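Local coordinates for pyruvate kinase (Toxoplasma gondii, PDB 3GG8), which catalyses the last step of glycolysis, the transfer of a phosphoryl group from phosphoenolpyruvate to ADP to give pyruvate and ATP, at residues N223-S228 / R248-I253; C65-S70 / L96-D101. All blocks are in the same frame, centred on the assembly; numbering follows the deposited sequence.

Interaction 1: N223-S228 / R248-I253; sequences NFIAAS and RHIRII
With CG turned beside its own backbone N (chi1 -65°), Phe224 brings CD1 and CE1 of its ring obliquely against the neighbouring strand, and Ile253, whose CG1 likewise sits beside its N (chi1 -54°), extends CG1 and CD1 to meet it. Phe224 CD1 lies 3.7 Å from Ile253 CG1 and, a little closer, 3.6 Å from Arg251 CB. Arg251 gives the ring only the root of its side chain. The Arg251 chain bends about CB-CG and carries the guanidinium away, where Arg251 NH1 donates to Arg248 O (2.8 Å), with that oxygen close to the guanidinium plane, and weakly to Ile250 O, so the charged end ties down the turn leading into its own strand.

The backbones beneath run parallel, the fourth and fifth strands of the (beta/alpha)8 barrel of pyruvate kinase, joined through helix 233-243 in a beta-alpha-beta crossover. Asn223 O receives Arg251 N and Ile225 N reaches Arg251 O; Ile225 O then takes Ile253 N in a short 2.7 Å bond. The last link, Ala227 N to Ile253 O, is the longest at 3.2 Å, and its donor stands well above the carbonyl plane.

On the opposite face of the sheet from Phe224 points Ile225, whose CG1 touches Ile250 CG2 at 3.7 Å. This is the helix side, where Ile250 also packs on Leu243 and Ile252 on Ile239. At the start of the pair, a water accepts from Asn223 ND2 (2.8 Å) and donates to His249 O, bridging two loop ends, while Asn223 OD1 takes the N-H of Ile98. His447 of helix 442-447 meets the Phe224 ring edge-to-face and also touches the Arg251 side chain.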
ATOM      1  N   ASN C 223       2.128   1.130 -43.348  1.00 34.14           N
ATOM      2  CA  ASN C 223       2.734   1.666 -42.130  1.00 34.63           C
ATOM      3  C   ASN C 223       3.266   0.569 -41.224  1.00 34.36           C
ATOM      4  O   ASN C 223       4.150   0.811 -40.408  1.00 34.51           O
ATOM      5  CB  ASN C 223       1.751   2.560 -41.357  1.00 34.23           C
ATOM      6  CG  ASN C 223       0.994   3.505 -42.267  1.00 36.14           C
ATOM      7  OD1 ASN C 223      -0.184   3.283 -42.565  1.00 35.52           O
ATOM      8  ND2 ASN C 223       1.673   4.552 -42.735  1.00 34.65           N
ATOM      9  N   PHE C 224       2.709  -0.632 -41.368  1.00 34.48           N
ATOM     10  CA  PHE C 224       3.136  -1.777 -40.594  1.00 33.95           C
ATOM     11  C   PHE C 224       3.346  -2.984 -41.493  1.00 33.69           C
ATOM     12  O   PHE C 224       2.649  -3.151 -42.499  1.00 34.44           O
ATOM     13  CB  PHE C 224       2.072  -2.172 -39.558  1.00 33.63           C
ATOM     14  CG  PHE C 224       1.814  -1.148 -38.485  1.00 33.89           C
ATOM     15  CD1 PHE C 224       2.523  -1.191 -37.271  1.00 33.83           C
ATOM     16  CD2 PHE C 224       0.813  -0.186 -38.644  1.00 34.74           C
ATOM     17  CE1 PHE C 224       2.270  -0.269 -36.243  1.00 32.22           C
ATOM     18  CE2 PHE C 224       0.553   0.750 -37.625  1.00 34.15           C
ATOM     19  CZ  PHE C 224       1.283   0.700 -36.419  1.00 33.07           C
ATOM     20  N   ILE C 225       4.293  -3.838 -41.103  1.00 33.07           N
ATOM     21  CA  ILE C 225       4.360  -5.207 -41.597  1.00 32.49           C
ATOM     22  C   ILE C 225       3.992  -6.146 -40.441  1.00 31.97           C
ATOM     23  O   ILE C 225       4.582  -6.085 -39.365  1.00 31.98           O
ATOM     24  CB  ILE C 225       5.765  -5.590 -42.137  1.00 32.12           C
ATOM     25  CG1 ILE C 225       6.325  -4.546 -43.127  1.00 32.51           C
ATOM     26  CG2 ILE C 225       5.764  -7.002 -42.734  1.00 32.09           C
ATOM     27  CD1 ILE C 225       5.620  -4.424 -44.485  1.00 32.27           C
ATOM     28  N   ALA C 226       2.992  -6.984 -40.657  1.00 31.67           N
ATOM     29  CA  ALA C 226       2.717  -8.079 -39.743  1.00 32.46           C
ATOM     30  C   ALA C 226       3.329  -9.306 -40.392  1.00 32.46           C
ATOM     31  O   ALA C 226       2.984  -9.636 -41.517  1.00 33.09           O
ATOM     32  CB  ALA C 226       1.215  -8.263 -39.528  1.00 32.40           C
ATOM     33  N   ALA C 227       4.273  -9.950 -39.707  1.00 32.27           N
ATOM     34  CA  ALA C 227       5.039 -11.032 -40.309  1.00 31.54           C
ATOM     35  C   ALA C 227       4.518 -12.352 -39.749  1.00 31.85           C
ATOM     36  O   ALA C 227       4.635 -12.619 -38.562  1.00 31.06           O
ATOM     37  CB  ALA C 227       6.511 -10.859 -40.008  1.00 30.98           C
ATOM     38  N   SER C 228       3.939 -13.180 -40.609  1.00 31.96           N
ATOM     39  CA  SER C 228       3.369 -14.436 -40.137  1.00 32.34           C
ATOM     40  C   SER C 228       4.436 -15.388 -39.605  1.00 32.61           C
ATOM     41  O   SER C 228       5.576 -15.379 -40.081  1.00 32.34           O
ATOM     42  CB  SER C 228       2.537 -15.086 -41.246  1.00 31.90           C
ATOM     43  OG  SER C 228       1.413 -14.272 -41.507  1.00 31.48           O
ATOM     44  N   ARG C 248      12.263   3.223 -43.231  1.00 38.33           N
ATOM     45  CA  ARG C 248      12.468   3.600 -41.816  1.00 39.13           C
ATOM     46  C   ARG C 248      11.171   3.917 -41.065  1.00 37.95           C
ATOM     47  O   ARG C 248      11.113   3.790 -39.835  1.00 38.50           O
ATOM     48  CB  ARG C 248      13.486   4.756 -41.678  1.00 39.21           C
ATOM     49  CG  ARG C 248      12.945   6.156 -42.029  1.00 40.86           C
ATOM     50  CD  ARG C 248      14.057   7.197 -42.040  1.00 41.89           C
ATOM     51  NE  ARG C 248      13.656   8.428 -42.727  1.00 48.79           N
ATOM     52  CZ  ARG C 248      13.653   8.589 -44.055  1.00 51.64           C
ATOM     53  NH1 ARG C 248      13.272   9.750 -44.581  1.00 52.32           N
ATOM     54  NH2 ARG C 248      14.027   7.596 -44.863  1.00 53.12           N
ATOM     55  N   HIS C 249      10.143   4.296 -41.820  1.00 36.88           N
ATOM     56  CA  HIS C 249       8.865   4.714 -41.230  0.50 36.02           C
ATOM     57  C   HIS C 249       7.870   3.556 -41.104  1.00 35.71           C
ATOM     58  O   HIS C 249       6.675   3.771 -40.878  1.00 35.57           O
ATOM     59  CB  HIS C 249       8.226   5.855 -42.032  0.50 35.95           C
ATOM     60  CG  HIS C 249       9.093   7.067 -42.182  0.50 35.63           C
ATOM     61  ND1 HIS C 249       9.330   7.946 -41.149  0.50 35.21           N
ATOM     62  CD2 HIS C 249       9.758   7.558 -43.255  0.50 35.82           C
ATOM     63  CE1 HIS C 249      10.121   8.917 -41.572  0.50 35.34           C
ATOM     64  NE2 HIS C 249      10.393   8.707 -42.848  0.50 35.13           N
ATOM     65  N   ILE C 250       8.363   2.329 -41.220  1.00 35.16           N
ATOM     66  CA  ILE C 250       7.510   1.148 -41.130  1.00 34.36           C
ATOM     67  C   ILE C 250       7.805   0.371 -39.848  1.00 34.64           C
ATOM     68  O   ILE C 250       8.968   0.164 -39.472  1.00 34.77           O
ATOM     69  CB  ILE C 250       7.610   0.255 -42.402  1.00 34.34           C
ATOM     70  CG1 ILE C 250       7.185   1.051 -43.639  1.00 32.84           C
ATOM     71  CG2 ILE C 250       6.746  -0.998 -42.279  1.00 33.18           C
ATOM     72  CD1 ILE C 250       7.409   0.315 -44.921  1.00 35.05           C
ATOM     73  N   ARG C 251       6.734  -0.012 -39.164  1.00 33.58           N
ATOM     74  CA  ARG C 251       6.837  -0.707 -37.894  1.00 33.42           C
ATOM     75  C   ARG C 251       6.560  -2.211 -38.073  1.00 33.06           C
ATOM     76  O   ARG C 251       5.731  -2.601 -38.897  1.00 32.37           O
ATOM     77  CB  ARG C 251       5.882  -0.068 -36.880  1.00 33.20           C
ATOM     78  CG  ARG C 251       6.241   1.394 -36.509  1.00 34.18           C
ATOM     79  CD  ARG C 251       7.674   1.541 -35.978  1.00 35.16           C
ATOM     80  NE  ARG C 251       8.126   2.939 -35.909  1.00 36.98           N
ATOM     81  CZ  ARG C 251       8.873   3.529 -36.843  1.00 38.77           C
ATOM     82  NH1 ARG C 251       9.257   2.839 -37.907  1.00 38.87           N
ATOM     83  NH2 ARG C 251       9.239   4.803 -36.719  1.00 39.21           N
ATOM     84  N   ILE C 252       7.287  -3.035 -37.316  1.00 32.38           N
ATOM     85  CA  ILE C 252       7.256  -4.492 -37.448  1.00 31.44           C
ATOM     86  C   ILE C 252       6.416  -5.141 -36.354  1.00 31.77           C
ATOM     87  O   ILE C 252       6.652  -4.906 -35.167  1.00 31.36           O
ATOM     88  CB  ILE C 252       8.701  -5.082 -37.453  1.00 31.29           C
ATOM     89  CG1 ILE C 252       9.539  -4.417 -38.550  1.00 29.79           C
ATOM     90  CG2 ILE C 252       8.695  -6.614 -37.692  1.00 29.77           C
ATOM     91  CD1 ILE C 252      11.005  -4.777 -38.488  1.00 26.81           C
ATOM     92  N   ILE C 253       5.439  -5.954 -36.764  1.00 32.08           N
ATOM     93  CA  ILE C 253       4.505  -6.607 -35.829  1.00 32.58           C
ATOM     94  C   ILE C 253       4.555  -8.130 -36.008  1.00 32.31           C
ATOM     95  O   ILE C 253       3.773  -8.687 -36.774  1.00 33.36           O
ATOM     96  CB  ILE C 253       3.035  -6.123 -36.023  1.00 32.31           C
ATOM     97  CG1 ILE C 253       2.911  -4.593 -35.942  1.00 33.16           C
ATOM     98  CG2 ILE C 253       2.084  -6.848 -35.040  1.00 32.88           C
ATOM     99  CD1 ILE C 253       3.217  -3.984 -34.545  1.00 35.15           C
TER
HETATM  100  O   HOH W   1       4.394   4.751 -42.130  1.00 44.89           O

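Interaction 2: C65-S70 / L96-D101; sequences CRLNFS and LAILLD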
ATOM      1  N   CYS C  65      -6.333  -0.938 -41.569  1.00 34.73           N
ATOM      2  CA  CYS C  65      -6.625  -1.814 -42.702  1.00 35.55           C
ATOM      3  C   CYS C  65      -5.521  -2.850 -42.934  1.00 35.58           C
ATOM      4  O   CYS C  65      -4.405  -2.504 -43.340  1.00 35.46           O
ATOM      5  CB  CYS C  65      -6.802  -0.988 -43.974  1.00 34.91           C
ATOM      6  SG  CYS C  65      -8.098   0.251 -43.817  1.00 37.49           S
ATOM      7  N   ARG C  66      -5.877  -4.111 -42.704  1.00 35.72           N
ATOM      8  CA  ARG C  66      -5.025  -5.264 -42.940  1.00 36.26           C
ATOM      9  C   ARG C  66      -5.165  -5.797 -44.363  1.00 36.69           C
ATOM     10  O   ARG C  66      -6.264  -6.150 -44.796  1.00 37.66           O
ATOM     11  CB  ARG C  66      -5.380  -6.381 -41.960  1.00 35.95           C
ATOM     12  CG  ARG C  66      -4.705  -7.725 -42.270  1.00 35.95           C
ATOM     13  CD  ARG C  66      -4.878  -8.658 -41.085  1.00 38.95           C
ATOM     14  NE  ARG C  66      -4.279  -9.982 -41.270  1.00 39.99           N
ATOM     15  CZ  ARG C  66      -4.946 -11.056 -41.690  1.00 39.74           C
ATOM     16  NH1 ARG C  66      -6.243 -10.962 -41.982  1.00 37.41           N
ATOM     17  NH2 ARG C  66      -4.318 -12.226 -41.817  1.00 39.28           N
ATOM     18  N   LEU C  67      -4.048  -5.832 -45.083  1.00 36.35           N
ATOM     19  CA  LEU C  67      -3.952  -6.496 -46.366  1.00 35.36           C
ATOM     20  C   LEU C  67      -3.332  -7.875 -46.135  1.00 35.88           C
ATOM     21  O   LEU C  67      -2.152  -7.989 -45.800  1.00 36.12           O
ATOM     22  CB  LEU C  67      -3.052  -5.696 -47.291  1.00 35.55           C
ATOM     23  CG  LEU C  67      -3.274  -4.191 -47.465  1.00 33.84           C
ATOM     24  CD1 LEU C  67      -2.137  -3.601 -48.291  1.00 33.56           C
ATOM     25  CD2 LEU C  67      -4.648  -3.912 -48.090  1.00 34.93           C
ATOM     26  N   ASN C  68      -4.140  -8.920 -46.285  1.00 35.56           N
ATOM     27  CA  ASN C  68      -3.667 -10.285 -46.163  1.00 35.19           C
ATOM     28  C   ASN C  68      -2.951 -10.814 -47.414  1.00 34.87           C
ATOM     29  O   ASN C  68      -3.598 -11.299 -48.346  1.00 35.52           O
ATOM     30  CB  ASN C  68      -4.817 -11.217 -45.780  1.00 34.64           C
ATOM     31  CG  ASN C  68      -4.338 -12.617 -45.499  1.00 36.65           C
ATOM     32  OD1 ASN C  68      -3.141 -12.909 -45.616  1.00 35.61           O
ATOM     33  ND2 ASN C  68      -5.258 -13.500 -45.145  1.00 36.28           N
ATOM     34  N   PHE C  69      -1.617 -10.772 -47.423  1.00 34.32           N
ATOM     35  CA  PHE C  69      -0.853 -11.249 -48.585  1.00 33.66           C
ATOM     36  C   PHE C  69      -0.703 -12.764 -48.735  1.00 34.07           C
ATOM     37  O   PHE C  69       0.090 -13.221 -49.579  1.00 33.82           O
ATOM     38  CB  PHE C  69       0.511 -10.557 -48.689  1.00 33.35           C
ATOM     39  CG  PHE C  69       0.488  -9.260 -49.458  1.00 32.02           C
ATOM     40  CD1 PHE C  69      -0.202  -8.157 -48.977  1.00 32.79           C
ATOM     41  CD2 PHE C  69       1.162  -9.144 -50.677  1.00 34.69           C
ATOM     42  CE1 PHE C  69      -0.217  -6.949 -49.696  1.00 32.83           C
ATOM     43  CE2 PHE C  69       1.154  -7.944 -51.398  1.00 34.19           C
ATOM     44  CZ  PHE C  69       0.465  -6.840 -50.887  1.00 32.74           C
ATOM     45  N   SER C  70      -1.447 -13.547 -47.947  1.00 33.50           N
ATOM     46  CA  SER C  70      -1.580 -14.993 -48.217  1.00 34.06           C
ATOM     47  C   SER C  70      -2.323 -15.257 -49.548  1.00 34.45           C
ATOM     48  O   SER C  70      -2.217 -16.344 -50.125  1.00 34.00           O
ATOM     49  CB  SER C  70      -2.340 -15.698 -47.098  1.00 33.66           C
ATOM     50  OG  SER C  70      -1.603 -15.686 -45.896  1.00 34.80           O
ATOM     51  N   LEU C  96      -6.376   6.311 -41.202  1.00 38.17           N
ATOM     52  CA  LEU C  96      -6.301   4.864 -41.165  1.00 37.43           C
ATOM     53  C   LEU C  96      -4.884   4.396 -41.455  1.00 37.09           C
ATOM     54  O   LEU C  96      -4.235   4.891 -42.381  1.00 36.72           O
ATOM     55  CB  LEU C  96      -7.232   4.284 -42.237  1.00 37.42           C
ATOM     56  CG  LEU C  96      -8.737   4.460 -42.090  1.00 36.31           C
ATOM     57  CD1 LEU C  96      -9.426   4.084 -43.395  1.00 35.30           C
ATOM     58  CD2 LEU C  96      -9.253   3.595 -40.944  1.00 35.85           C
ATOM     59  N   ALA C  97      -4.397   3.445 -40.664  1.00 35.92           N
ATOM     60  CA  ALA C  97      -3.096   2.846 -40.964  1.00 34.63           C
ATOM     61  C   ALA C  97      -3.310   1.637 -41.853  1.00 33.87           C
ATOM     62  O   ALA C  97      -4.377   1.016 -41.836  1.00 32.93           O
ATOM     63  CB  ALA C  97      -2.362   2.461 -39.693  1.00 34.47           C
ATOM     64  N   ILE C  98      -2.286   1.326 -42.638  1.00 33.66           N
ATOM     65  CA  ILE C  98      -2.289   0.173 -43.533  1.00 33.63           C
ATOM     66  C   ILE C  98      -1.225  -0.828 -43.067  1.00 33.54           C
ATOM     67  O   ILE C  98      -0.065  -0.472 -42.868  1.00 32.51           O
ATOM     68  CB  ILE C  98      -2.098   0.617 -45.000  1.00 33.81           C
ATOM     69  CG1 ILE C  98      -3.244   1.564 -45.406  1.00 34.54           C
ATOM     70  CG2 ILE C  98      -2.043  -0.588 -45.935  1.00 34.05           C
ATOM     71  CD1 ILE C  98      -3.060   2.212 -46.773  1.00 33.15           C
ATOM     72  N   LEU C  99      -1.675  -2.060 -42.820  1.00 34.27           N
ATOM     73  CA  LEU C  99      -0.841  -3.156 -42.348  1.00 34.59           C
ATOM     74  C   LEU C  99      -0.730  -4.233 -43.446  1.00 34.83           C
ATOM     75  O   LEU C  99      -1.755  -4.762 -43.882  1.00 35.43           O
ATOM     76  CB  LEU C  99      -1.468  -3.724 -41.049  1.00 34.90           C
ATOM     77  CG  LEU C  99      -0.856  -4.907 -40.268  1.00 34.65           C
ATOM     78  CD1 LEU C  99      -0.801  -4.634 -38.760  1.00 33.32           C
ATOM     79  CD2 LEU C  99      -1.604  -6.217 -40.506  1.00 38.04           C
ATOM     80  N   LEU C 100       0.494  -4.523 -43.917  1.00 34.58           N
ATOM     81  CA  LEU C 100       0.747  -5.677 -44.795  1.00 34.27           C
ATOM     82  C   LEU C 100       0.982  -6.934 -43.939  1.00 34.75           C
ATOM     83  O   LEU C 100       1.875  -6.952 -43.095  1.00 34.84           O
ATOM     84  CB  LEU C 100       1.967  -5.411 -45.681  1.00 34.33           C
ATOM     85  CG  LEU C 100       2.340  -6.325 -46.855  1.00 34.36           C
ATOM     86  CD1 LEU C 100       3.392  -5.644 -47.700  1.00 32.70           C
ATOM     87  CD2 LEU C 100       2.856  -7.694 -46.418  1.00 32.16           C
ATOM     88  N   ASP C 101       0.169  -7.966 -44.137  1.00 35.01           N
ATOM     89  CA  ASP C 101       0.310  -9.229 -43.394  1.00 35.05           C
ATOM     90  C   ASP C 101       0.880 -10.293 -44.336  1.00 34.82           C
ATOM     91  O   ASP C 101       0.207 -10.736 -45.263  1.00 34.54           O
ATOM     92  CB  ASP C 101      -1.042  -9.666 -42.804  1.00 34.72           C
ATOM     93  CG  ASP C 101      -0.936 -10.907 -41.903  1.00 36.98           C
ATOM     94  OD1 ASP C 101      -0.097 -11.803 -42.185  1.00 38.96           O
ATOM     95  OD2 ASP C 101      -1.710 -11.006 -40.914  1.00 35.47           O
TER
HETATM   96  O   HOH W   2      -1.158 -13.477 -43.792  1.00 35.51           O
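Arg66 and Asp101 form a salt bridge across strands 62-68 and 97-101, the second and third of the (beta/alpha)8 barrel, which helix 74-90 connects in a right-handed beta-alpha-beta crossover. The backbone bonds are those of a regular parallel pair: Cys65 and Leu67 each donate to and accept from the facing strand, and Phe69 N adds a bond to Asp101 O (2.8 Å).

Apolar contacts gather on the helix side. Leu67 CD1 rests on Ile98 CG2 (3.8 Å), and Cys65 SG approaches Leu96 CD1. Near the strand ends Leu100 presses CG and CD2 against the Phe69 ring in an off-centre CH-pi contact, its CG 4.2 Å from the centroid; His77 stacks on that ring and Phe216 meets it edge-to-face.

Charge and polar groups lie on the other face. Arg66, with CG anti to its N (chi1 170°) and extended to NE, slides past Leu99 CD2. Lys255 adds a second salt bridge to Asp101 OD2, while Thr43 OG1 is hydrogen-bonded to Arg66 NH1; Asn68 OD1 closes an Asx turn with Ser70 N. The Arg66 guanidinium grips side-on, its plane 74° from the carboxylate: Arg66 NE (2.8 Å) and Arg66 NH2 (3.0 Å) both reach Asp101 OD2 from the same face of the carboxylate.

Both contacts are buried parallel strand pairs of one barrel, and neither touches another subunit. They sit side by side: strand 97-101 of interaction 2 adjoins strand 224-227 of interaction 1, with Asn223 N probably bonded to Ile98 O and Ala226 N to Leu100 O, so four consecutive strands run 62-68, 97-101, 224-227, 251-256. Their chemistry differs. In interaction 1 the side-chain contacts across the strands are between carbon atoms, and the partly exposed Arg251 folds its guanidinium back onto carbonyls of 248-250. Interaction 2 instead buries an ion pair near the C-terminal strand ends, the end at which (beta/alpha)8 enzymes carry their active sites. Lys255, beyond 248-253, reaches both Ser228 and Asp101.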